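Local coordinates for uncharacterized protein YLR021W (Saccharomyces cerevisiae, PDB 2Z5B), which pairs with Poc4 as a heterodimeric chaperone that binds proteasome precursors and helps the alpha-ring of the 20S proteasome to form, at residues P107-P110 and V111-Q115; E118-R122 and V123-E127; N161-G164 and K165-V169. One frame throughout, in Å; residues are numbered along the deposited sequence.

Contact 1 (P107-P110 and V111-Q115); sequences PKVP and VVCVQ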
ATOM      1  N   PRO B 107      20.687  -2.404  -2.839  1.00 54.93           N
ATOM      2  CA  PRO B 107      20.797  -3.652  -3.605  1.00 54.45           C
ATOM      3  C   PRO B 107      19.820  -4.737  -3.140  1.00 53.92           C
ATOM      4  O   PRO B 107      19.458  -5.607  -3.924  1.00 53.76           O
ATOM      5  CB  PRO B 107      22.242  -4.099  -3.354  1.00 54.44           C
ATOM      6  CG  PRO B 107      22.653  -3.406  -2.096  1.00 54.96           C
ATOM      7  CD  PRO B 107      21.939  -2.083  -2.128  1.00 55.12           C
ATOM      8  N   LYS B 108      19.395  -4.684  -1.880  1.00 53.30           N
ATOM      9  CA  LYS B 108      18.500  -5.714  -1.345  1.00 53.19           C
ATOM     10  C   LYS B 108      17.037  -5.518  -1.740  1.00 52.42           C
ATOM     11  O   LYS B 108      16.249  -6.454  -1.631  1.00 52.51           O
ATOM     12  CB  LYS B 108      18.630  -5.852   0.181  1.00 53.43           C
ATOM     13  CG  LYS B 108      20.006  -6.300   0.679  1.00 54.64           C
ATOM     14  CD  LYS B 108      20.907  -5.115   1.066  1.00 56.99           C
ATOM     15  CE  LYS B 108      20.432  -4.401   2.348  1.00 58.15           C
ATOM     16  NZ  LYS B 108      21.090  -3.061   2.539  1.00 57.62           N
ATOM     17  N   VAL B 109      16.673  -4.323  -2.206  1.00 51.72           N
ATOM     18  CA  VAL B 109      15.267  -4.026  -2.552  1.00 51.04           C
ATOM     19  C   VAL B 109      14.726  -4.742  -3.808  1.00 50.53           C
ATOM     20  O   VAL B 109      13.732  -5.468  -3.708  1.00 50.66           O
ATOM     21  CB  VAL B 109      14.966  -2.491  -2.590  1.00 51.13           C
ATOM     22  CG1 VAL B 109      13.650  -2.216  -3.308  1.00 51.40           C
ATOM     23  CG2 VAL B 109      14.923  -1.930  -1.183  1.00 51.20           C
ATOM     24  N   PRO B 110      15.369  -4.556  -4.988  1.00 50.02           N
ATOM     25  CA  PRO B 110      14.856  -5.264  -6.163  1.00 49.49           C
ATOM     26  C   PRO B 110      14.830  -6.784  -5.990  1.00 48.85           C
ATOM     27  O   PRO B 110      14.071  -7.465  -6.687  1.00 49.02           O
ATOM     28  CB  PRO B 110      15.846  -4.883  -7.277  1.00 49.79           C
ATOM     29  CG  PRO B 110      17.059  -4.382  -6.570  1.00 50.38           C
ATOM     30  CD  PRO B 110      16.540  -3.726  -5.332  1.00 50.02           C
ATOM     31  N   VAL B 111      15.649  -7.311  -5.078  1.00 47.29           N
ATOM     32  CA  VAL B 111      15.624  -8.748  -4.817  1.00 46.08           C
ATOM     33  C   VAL B 111      14.349  -9.118  -4.047  1.00 44.69           C
ATOM     34  O   VAL B 111      13.611 -10.012  -4.466  1.00 44.17           O
ATOM     35  CB  VAL B 111      16.946  -9.288  -4.159  1.00 46.39           C
ATOM     36  CG1 VAL B 111      18.165  -8.530  -4.691  1.00 45.90           C
ATOM     37  CG2 VAL B 111      16.906  -9.249  -2.646  1.00 47.20           C
ATOM     38  N   VAL B 112      14.087  -8.390  -2.961  1.00 43.32           N
ATOM     39  CA  VAL B 112      12.900  -8.595  -2.133  1.00 42.45           C
ATOM     40  C   VAL B 112      11.630  -8.402  -2.959  1.00 41.56           C
ATOM     41  O   VAL B 112      10.752  -9.266  -2.967  1.00 41.20           O
ATOM     42  CB  VAL B 112      12.907  -7.658  -0.899  1.00 42.34           C
ATOM     43  CG1 VAL B 112      11.578  -7.707  -0.179  1.00 42.90           C
ATOM     44  CG2 VAL B 112      14.026  -8.046   0.054  1.00 43.32           C
ATOM     45  N   CYS B 113      11.566  -7.278  -3.673  1.00 40.93           N
ATOM     46  CA  CYS B 113      10.417  -6.927  -4.519  1.00 40.18           C
ATOM     47  C   CYS B 113      10.089  -7.929  -5.609  1.00 39.69           C
ATOM     48  O   CYS B 113       8.916  -8.252  -5.816  1.00 39.52           O
ATOM     49  CB  CYS B 113      10.611  -5.537  -5.125  1.00 40.26           C
ATOM     50  SG  CYS B 113      10.542  -4.257  -3.913  1.00 41.30           S
ATOM     51  N   VAL B 114      11.110  -8.426  -6.313  1.00 39.05           N
ATOM     52  CA  VAL B 114      10.874  -9.417  -7.361  1.00 38.84           C
ATOM     53  C   VAL B 114      10.380 -10.726  -6.755  1.00 38.13           C
ATOM     54  O   VAL B 114       9.514 -11.386  -7.322  1.00 38.54           O
ATOM     55  CB  VAL B 114      12.135  -9.654  -8.242  1.00 39.15           C
ATOM     56  CG1 VAL B 114      12.117 -11.043  -8.885  1.00 40.22           C
ATOM     57  CG2 VAL B 114      12.253  -8.563  -9.302  1.00 39.34           C
ATOM     58  N   GLN B 115      10.927 -11.089  -5.598  1.00 38.13           N
ATOM     59  CA  GLN B 115      10.553 -12.349  -4.952  1.00 38.27           C
ATOM     60  C   GLN B 115       9.109 -12.258  -4.487  1.00 37.41           C
ATOM     61  O   GLN B 115       8.318 -13.192  -4.690  1.00 37.36           O
ATOM     62  CB  GLN B 115      11.509 -12.700  -3.805  1.00 38.64           C
ATOM     63  CG  GLN B 115      12.896 -13.248  -4.269  1.00 41.67           C
ATOM     64  CD  GLN B 115      12.800 -14.514  -5.116  1.00 43.14           C
ATOM     65  OE1 GLN B 115      11.864 -15.317  -4.977  1.00 45.69           O
ATOM     66  NE2 GLN B 115      13.762 -14.690  -6.010  1.00 44.62           N
TER
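Three backbone hydrogen bonds join residues 107-110 to 111-115. Val112 N gives to Lys108 O over 3.2 Å. Cys113 N gives to Val109 O over 2.8 Å. Val114 N gives to Pro110 O over 3.1 Å. These are i to i+4 bonds of the first turns of helix 109-124, which lies on the mixed beta-sheet of the chain. Pro110 suits such a place, since a first-turn nitrogen needs no hydrogen to give.

The apolar contacts lie along the same turns. Val109 CG1 meets Cys113 SG at 3.8 Å, one turn on. SG stands anti to its own carbonyl carbon (chi1 -68°), which sets it beside the backbone N and back over Val109. Both side chains also rest on Tyr52 of strand 50-56, and they are buried there. The packing of Val111 against the preceding backbone is tight. Its CG1 lies 3.3 Å from Pro107 O. A chi1 of -35° places CG2 between the backbone N and the carbonyl carbon and brings it within 3.0 Å of Lys108 O. Val112 CG2 is likewise close to Lys108 O, at 3.2 Å.

One charge pairs beside the helix start. Lys108 sends its ammonium away from 111-115 to a salt bridge with Asp106.

Contact 2 (E118-R122 and V123-E127); sequences ELYRR and VILPE
The Tyr120 ring carries Ile124 CD1 over the centre of one face, in a CH-pi contact 3.8 Å from the centroid and only 4° off the normal. Leu125 CD1 sits at the ring edge, near its plane.

With Ile124 CG1 anti to the carbonyl carbon (chi1 -64°), CD1 is carried back to the preceding turn, where it also meets Leu119 CG at 3.5 Å. Leu119 and Tyr120 both pack on Ile173 of helix 162-176, and the Tyr120 ring reaches Leu40 of strand 38-44. With an alanine at Tyr120, Ile124 CD1 would probably lose the face it rests on, and a gap would be likely to open toward the sheet.

The backbone widens into a pi-type turn at the C-terminal end of helix 109-124. Leu119 O accepts twice: from the i+4 donor Val123 N at 2.9 Å and from the i+5 donor Ile124 N at 3.0 Å, which come from opposite faces of its plane. Leu125 N gives to Tyr120 O in the carbonyl plane, over 2.9 Å, in a second i to i+5 bond. Two donors thus satisfy Leu119 O as the helix runs out, and the bond to Tyr120 O holds Leu125, the first residue after the helix, against the last turn.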
ATOM      1  N   GLU B 118       6.995 -12.434  -7.675  1.00 37.99           N
ATOM      2  CA  GLU B 118       6.904 -13.801  -8.178  1.00 38.88           C
ATOM      3  C   GLU B 118       5.990 -14.678  -7.316  1.00 38.30           C
ATOM      4  O   GLU B 118       5.260 -15.518  -7.833  1.00 39.21           O
ATOM      5  CB  GLU B 118       8.302 -14.412  -8.347  1.00 39.22           C
ATOM      6  CG  GLU B 118       8.955 -14.018  -9.682  1.00 41.71           C
ATOM      7  CD  GLU B 118       8.162 -14.508 -10.890  1.00 43.46           C
ATOM      8  OE1 GLU B 118       8.269 -15.694 -11.247  1.00 47.05           O
ATOM      9  OE2 GLU B 118       7.419 -13.718 -11.495  1.00 45.28           O
ATOM     10  N   LEU B 119       6.018 -14.458  -6.007  1.00 38.29           N
ATOM     11  CA  LEU B 119       5.124 -15.169  -5.091  1.00 38.24           C
ATOM     12  C   LEU B 119       3.669 -14.913  -5.493  1.00 38.36           C
ATOM     13  O   LEU B 119       2.864 -15.844  -5.646  1.00 37.98           O
ATOM     14  CB  LEU B 119       5.391 -14.737  -3.633  1.00 37.95           C
ATOM     15  CG  LEU B 119       4.617 -15.461  -2.524  1.00 38.10           C
ATOM     16  CD1 LEU B 119       5.057 -16.916  -2.389  1.00 39.09           C
ATOM     17  CD2 LEU B 119       4.770 -14.736  -1.199  1.00 38.12           C
ATOM     18  N   TYR B 120       3.343 -13.641  -5.690  1.00 39.22           N
ATOM     19  CA  TYR B 120       2.003 -13.261  -6.136  1.00 39.69           C
ATOM     20  C   TYR B 120       1.597 -13.916  -7.458  1.00 41.03           C
ATOM     21  O   TYR B 120       0.517 -14.493  -7.550  1.00 41.14           O
ATOM     22  CB  TYR B 120       1.864 -11.738  -6.185  1.00 38.66           C
ATOM     23  CG  TYR B 120       1.373 -11.180  -4.878  1.00 36.99           C
ATOM     24  CD1 TYR B 120       0.008 -11.194  -4.563  1.00 35.98           C
ATOM     25  CD2 TYR B 120       2.264 -10.681  -3.939  1.00 34.72           C
ATOM     26  CE1 TYR B 120      -0.457 -10.698  -3.340  1.00 35.97           C
ATOM     27  CE2 TYR B 120       1.813 -10.184  -2.718  1.00 35.58           C
ATOM     28  CZ  TYR B 120       0.460 -10.191  -2.431  1.00 35.17           C
ATOM     29  OH  TYR B 120       0.040  -9.699  -1.229  1.00 35.64           O
ATOM     30  N   ARG B 121       2.484 -13.865  -8.453  1.00 43.02           N
ATOM     31  CA  ARG B 121       2.211 -14.426  -9.788  1.00 45.11           C
ATOM     32  C   ARG B 121       2.051 -15.947  -9.836  1.00 45.83           C
ATOM     33  O   ARG B 121       1.102 -16.455 -10.432  1.00 46.23           O
ATOM     34  CB  ARG B 121       3.282 -14.001 -10.793  1.00 45.36           C
ATOM     35  CG  ARG B 121       3.448 -12.497 -10.893  1.00 48.59           C
ATOM     36  CD  ARG B 121       4.019 -12.068 -12.219  1.00 52.21           C
ATOM     37  NE  ARG B 121       3.051 -12.169 -13.308  1.00 55.02           N
ATOM     38  CZ  ARG B 121       3.280 -11.742 -14.545  1.00 56.95           C
ATOM     39  NH1 ARG B 121       4.445 -11.175 -14.854  1.00 57.02           N
ATOM     40  NH2 ARG B 121       2.341 -11.874 -15.474  1.00 58.36           N
ATOM     41  N   ARG B 122       2.979 -16.662  -9.211  1.00 46.88           N
ATOM     42  CA  ARG B 122       3.058 -18.115  -9.352  1.00 47.99           C
ATOM     43  C   ARG B 122       2.249 -18.875  -8.299  1.00 48.03           C
ATOM     44  O   ARG B 122       1.780 -19.989  -8.549  1.00 48.09           O
ATOM     45  CB  ARG B 122       4.522 -18.566  -9.332  1.00 47.82           C
ATOM     46  CG  ARG B 122       5.417 -17.836 -10.345  1.00 48.85           C
ATOM     47  CD  ARG B 122       6.798 -18.471 -10.462  1.00 49.50           C
ATOM     48  NE  ARG B 122       7.582 -18.375  -9.225  1.00 52.93           N
ATOM     49  CZ  ARG B 122       8.827 -17.906  -9.139  1.00 53.72           C
ATOM     50  NH1 ARG B 122       9.471 -17.488 -10.221  1.00 54.97           N
ATOM     51  NH2 ARG B 122       9.438 -17.860  -7.964  1.00 54.09           N
ATOM     52  N   VAL B 123       2.079 -18.267  -7.126  1.00 48.18           N
ATOM     53  CA  VAL B 123       1.454 -18.940  -5.989  1.00 47.84           C
ATOM     54  C   VAL B 123       0.118 -18.314  -5.569  1.00 48.04           C
ATOM     55  O   VAL B 123      -0.929 -18.953  -5.693  1.00 48.29           O
ATOM     56  CB  VAL B 123       2.427 -19.016  -4.781  1.00 47.87           C
ATOM     57  CG1 VAL B 123       1.751 -19.631  -3.549  1.00 48.10           C
ATOM     58  CG2 VAL B 123       3.683 -19.788  -5.153  1.00 47.73           C
ATOM     59  N   ILE B 124       0.150 -17.071  -5.089  1.00 47.56           N
ATOM     60  CA  ILE B 124      -1.020 -16.457  -4.447  1.00 47.77           C
ATOM     61  C   ILE B 124      -2.198 -16.280  -5.402  1.00 48.82           C
ATOM     62  O   ILE B 124      -3.329 -16.652  -5.088  1.00 48.96           O
ATOM     63  CB  ILE B 124      -0.653 -15.114  -3.758  1.00 47.24           C
ATOM     64  CG1 ILE B 124       0.341 -15.377  -2.624  1.00 45.68           C
ATOM     65  CG2 ILE B 124      -1.905 -14.417  -3.231  1.00 45.59           C
ATOM     66  CD1 ILE B 124       1.284 -14.249  -2.371  1.00 45.81           C
ATOM     67  N   LEU B 125      -1.927 -15.704  -6.562  1.00 50.16           N
ATOM     68  CA  LEU B 125      -2.914 -15.650  -7.629  1.00 51.98           C
ATOM     69  C   LEU B 125      -2.665 -16.868  -8.552  1.00 53.46           C
ATOM     70  O   LEU B 125      -1.639 -16.915  -9.240  1.00 53.77           O
ATOM     71  CB  LEU B 125      -2.778 -14.322  -8.400  1.00 51.59           C
ATOM     72  CG  LEU B 125      -2.527 -13.018  -7.611  1.00 51.65           C
ATOM     73  CD1 LEU B 125      -1.737 -12.006  -8.437  1.00 51.37           C
ATOM     74  CD2 LEU B 125      -3.824 -12.382  -7.104  1.00 50.74           C
ATOM     75  N   PRO B 126      -3.547 -17.893  -8.523  1.00 54.84           N
ATOM     76  CA  PRO B 126      -4.680 -18.205  -7.651  1.00 55.96           C
ATOM     77  C   PRO B 126      -4.292 -19.200  -6.549  1.00 56.83           C
ATOM     78  O   PRO B 126      -3.309 -19.920  -6.692  1.00 56.98           O
ATOM     79  CB  PRO B 126      -5.672 -18.867  -8.613  1.00 55.78           C
ATOM     80  CG  PRO B 126      -4.813 -19.484  -9.694  1.00 55.53           C
ATOM     81  CD  PRO B 126      -3.413 -18.917  -9.577  1.00 55.14           C
ATOM     82  N   GLU B 127      -5.065 -19.247  -5.466  1.00 57.89           N
ATOM     83  CA  GLU B 127      -4.712 -20.105  -4.335  1.00 58.89           C
ATOM     84  C   GLU B 127      -5.160 -21.555  -4.531  1.00 59.22           C
ATOM     85  O   GLU B 127      -4.338 -22.447  -4.781  1.00 59.69           O
ATOM     86  CB  GLU B 127      -5.255 -19.528  -3.021  1.00 59.27           C
ATOM     87  CG  GLU B 127      -4.306 -18.535  -2.341  1.00 60.39           C
ATOM     88  CD  GLU B 127      -3.221 -19.222  -1.520  1.00 61.77           C
ATOM     89  OE1 GLU B 127      -2.030 -19.141  -1.900  1.00 61.92           O
ATOM     90  OE2 GLU B 127      -3.566 -19.854  -0.497  1.00 62.73           O
TER

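Contact 3 (N161-G164 and K165-V169); sequences NDFG and KLVFV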
ATOM      1  N   ASN B 161      21.003 -11.101   8.052  1.00 66.79           N
ATOM      2  CA  ASN B 161      20.527 -12.488   8.086  1.00 64.78           C
ATOM      3  C   ASN B 161      19.502 -12.643   6.958  1.00 62.94           C
ATOM      4  O   ASN B 161      18.369 -13.088   7.168  1.00 63.01           O
ATOM      5  CB  ASN B 161      19.898 -12.795   9.454  1.00 65.28           C
ATOM      6  CG  ASN B 161      19.739 -14.291   9.721  1.00 65.92           C
ATOM      7  OD1 ASN B 161      19.882 -15.127   8.819  1.00 66.82           O
ATOM      8  ND2 ASN B 161      19.433 -14.630  10.970  1.00 66.22           N
ATOM      9  N   ASP B 162      19.938 -12.293   5.752  1.00 60.19           N
ATOM     10  CA  ASP B 162      19.034 -11.851   4.687  1.00 57.79           C
ATOM     11  C   ASP B 162      18.163 -12.905   4.017  1.00 55.38           C
ATOM     12  O   ASP B 162      17.039 -12.593   3.614  1.00 54.50           O
ATOM     13  CB  ASP B 162      19.771 -10.996   3.636  1.00 58.18           C
ATOM     14  CG  ASP B 162      21.249 -11.368   3.476  1.00 60.38           C
ATOM     15  OD1 ASP B 162      21.921 -11.725   4.477  1.00 62.17           O
ATOM     16  OD2 ASP B 162      21.759 -11.267   2.332  1.00 62.74           O
ATOM     17  N   PHE B 163      18.659 -14.134   3.889  1.00 52.12           N
ATOM     18  CA  PHE B 163      17.847 -15.182   3.282  1.00 49.36           C
ATOM     19  C   PHE B 163      16.757 -15.664   4.226  1.00 47.96           C
ATOM     20  O   PHE B 163      15.613 -15.826   3.806  1.00 47.48           O
ATOM     21  CB  PHE B 163      18.688 -16.360   2.793  1.00 48.97           C
ATOM     22  CG  PHE B 163      17.917 -17.334   1.950  1.00 48.15           C
ATOM     23  CD1 PHE B 163      17.590 -17.026   0.630  1.00 47.38           C
ATOM     24  CD2 PHE B 163      17.509 -18.550   2.475  1.00 46.37           C
ATOM     25  CE1 PHE B 163      16.880 -17.918  -0.150  1.00 47.07           C
ATOM     26  CE2 PHE B 163      16.800 -19.451   1.696  1.00 46.87           C
ATOM     27  CZ  PHE B 163      16.482 -19.130   0.386  1.00 47.05           C
ATOM     28  N   GLY B 164      17.120 -15.892   5.490  1.00 46.33           N
ATOM     29  CA  GLY B 164      16.168 -16.313   6.511  1.00 45.35           C
ATOM     30  C   GLY B 164      15.063 -15.288   6.713  1.00 44.43           C
ATOM     31  O   GLY B 164      13.887 -15.637   6.841  1.00 43.82           O
ATOM     32  N   LYS B 165      15.456 -14.020   6.733  1.00 44.09           N
ATOM     33  CA  LYS B 165      14.515 -12.920   6.897  1.00 43.88           C
ATOM     34  C   LYS B 165      13.623 -12.776   5.654  1.00 43.15           C
ATOM     35  O   LYS B 165      12.425 -12.514   5.788  1.00 42.85           O
ATOM     36  CB  LYS B 165      15.262 -11.627   7.214  1.00 44.33           C
ATOM     37  CG  LYS B 165      14.441 -10.560   7.943  1.00 45.71           C
ATOM     38  CD  LYS B 165      15.357  -9.573   8.685  1.00 46.59           C
ATOM     39  CE  LYS B 165      16.640  -9.279   7.905  1.00 47.80           C
ATOM     40  NZ  LYS B 165      17.494  -8.259   8.574  1.00 49.02           N
ATOM     41  N   LEU B 166      14.201 -12.972   4.461  1.00 41.65           N
ATOM     42  CA  LEU B 166      13.428 -12.964   3.215  1.00 40.87           C
ATOM     43  C   LEU B 166      12.391 -14.081   3.178  1.00 39.73           C
ATOM     44  O   LEU B 166      11.218 -13.847   2.844  1.00 39.40           O
ATOM     45  CB  LEU B 166      14.333 -13.057   1.978  1.00 41.20           C
ATOM     46  CG  LEU B 166      13.623 -13.165   0.621  1.00 41.96           C
ATOM     47  CD1 LEU B 166      12.800 -11.895   0.330  1.00 44.37           C
ATOM     48  CD2 LEU B 166      14.609 -13.435  -0.511  1.00 41.73           C
ATOM     49  N   VAL B 167      12.819 -15.291   3.534  1.00 37.71           N
ATOM     50  CA  VAL B 167      11.926 -16.436   3.539  1.00 36.74           C
ATOM     51  C   VAL B 167      10.772 -16.253   4.535  1.00 36.25           C
ATOM     52  O   VAL B 167       9.643 -16.588   4.225  1.00 35.97           O
ATOM     53  CB  VAL B 167      12.700 -17.771   3.763  1.00 36.89           C
ATOM     54  CG1 VAL B 167      11.746 -18.956   3.914  1.00 37.29           C
ATOM     55  CG2 VAL B 167      13.630 -18.012   2.583  1.00 35.70           C
ATOM     56  N   PHE B 168      11.071 -15.730   5.718  1.00 35.44           N
ATOM     57  CA  PHE B 168      10.042 -15.498   6.733  1.00 35.65           C
ATOM     58  C   PHE B 168       8.971 -14.512   6.257  1.00 34.75           C
ATOM     59  O   PHE B 168       7.779 -14.759   6.440  1.00 34.70           O
ATOM     60  CB  PHE B 168      10.666 -14.979   8.029  1.00 35.97           C
ATOM     61  CG  PHE B 168       9.660 -14.695   9.108  1.00 37.24           C
ATOM     62  CD1 PHE B 168       9.138 -15.737   9.877  1.00 38.81           C
ATOM     63  CD2 PHE B 168       9.230 -13.396   9.353  1.00 39.04           C
ATOM     64  CE1 PHE B 168       8.199 -15.484  10.885  1.00 39.49           C
ATOM     65  CE2 PHE B 168       8.289 -13.131  10.358  1.00 38.24           C
ATOM     66  CZ  PHE B 168       7.786 -14.177  11.121  1.00 38.23           C
ATOM     67  N   VAL B 169       9.406 -13.388   5.687  1.00 34.19           N
ATOM     68  CA  VAL B 169       8.482 -12.394   5.149  1.00 34.03           C
ATOM     69  C   VAL B 169       7.637 -12.979   4.014  1.00 33.42           C
ATOM     70  O   VAL B 169       6.414 -12.760   3.981  1.00 33.11           O
ATOM     71  CB  VAL B 169       9.197 -11.083   4.711  1.00 34.22           C
ATOM     72  CG1 VAL B 169       8.206 -10.110   4.056  1.00 35.61           C
ATOM     73  CG2 VAL B 169       9.861 -10.411   5.914  1.00 36.23           C
TER
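The N-terminal end of helix 162-176 is built by residues 161-164 and 165-169, with Asn161 at the N-cap position. Phe163 and Val167 meet one turn apart. Val167 CG2 lies over one face of the Phe163 ring, 3.8 Å from the centroid and 21° off the normal. It is displaced toward the rim and comes nearest to Phe163 CE2, at 3.6 Å. The Phe163 ring is turned to this place because CG is anti to the backbone N (chi1 -170°). Val167 CG2 is anti to its own carbonyl carbon, beside the backbone N, and it also lies 3.2 Å from Phe163 O. This pair sits on the exposed side of the helix.

The backbone makes the i to i+4 hydrogen bonds of an alpha-helix. Lys165 N gives to Asn161 O over 3.1 Å, so the main chain of Asn161 takes part in the first turn although its side chain makes no capping bond. Leu166 N gives to Asp162 O over 3.0 Å. Val167 N gives to Phe163 O over 2.9 Å, and Phe168 N gives to Gly164 O over 3.0 Å.

The helix is one of two laid side by side on the mixed sheet, the other being 109-124. Other residues of these turns meet that helix, the sheet and nearby loops. Leu166 packs on helix 109-124. Phe168 leads away from 161-164 to Leu27 of strand 26-33 and to Leu10 and Pro11. Lys165 NZ makes a weak hydrogen bond to Ile149 O.

Along the chain the three contacts follow in series; none nests in or crosses another. Each is local and closes only turns of a helix. Contact 1 starts helix 109-124, after strand 95-99, and lies on strands 50-56 and 95-99. Contact 2 ends the same helix, its centre about 17 Å from that of contact 1, and packs on strands 26-33 and 38-44. The chain then passes through strand 140-145 before contact 3 opens helix 162-176. Contacts 1 and 3 touch, with Val112 CG2 and Leu166 CD1 4.0 Å apart, which joins the N-terminal parts of the two helices. Contact 2 does not touch contact 3 but meets later turns of helix 162-176.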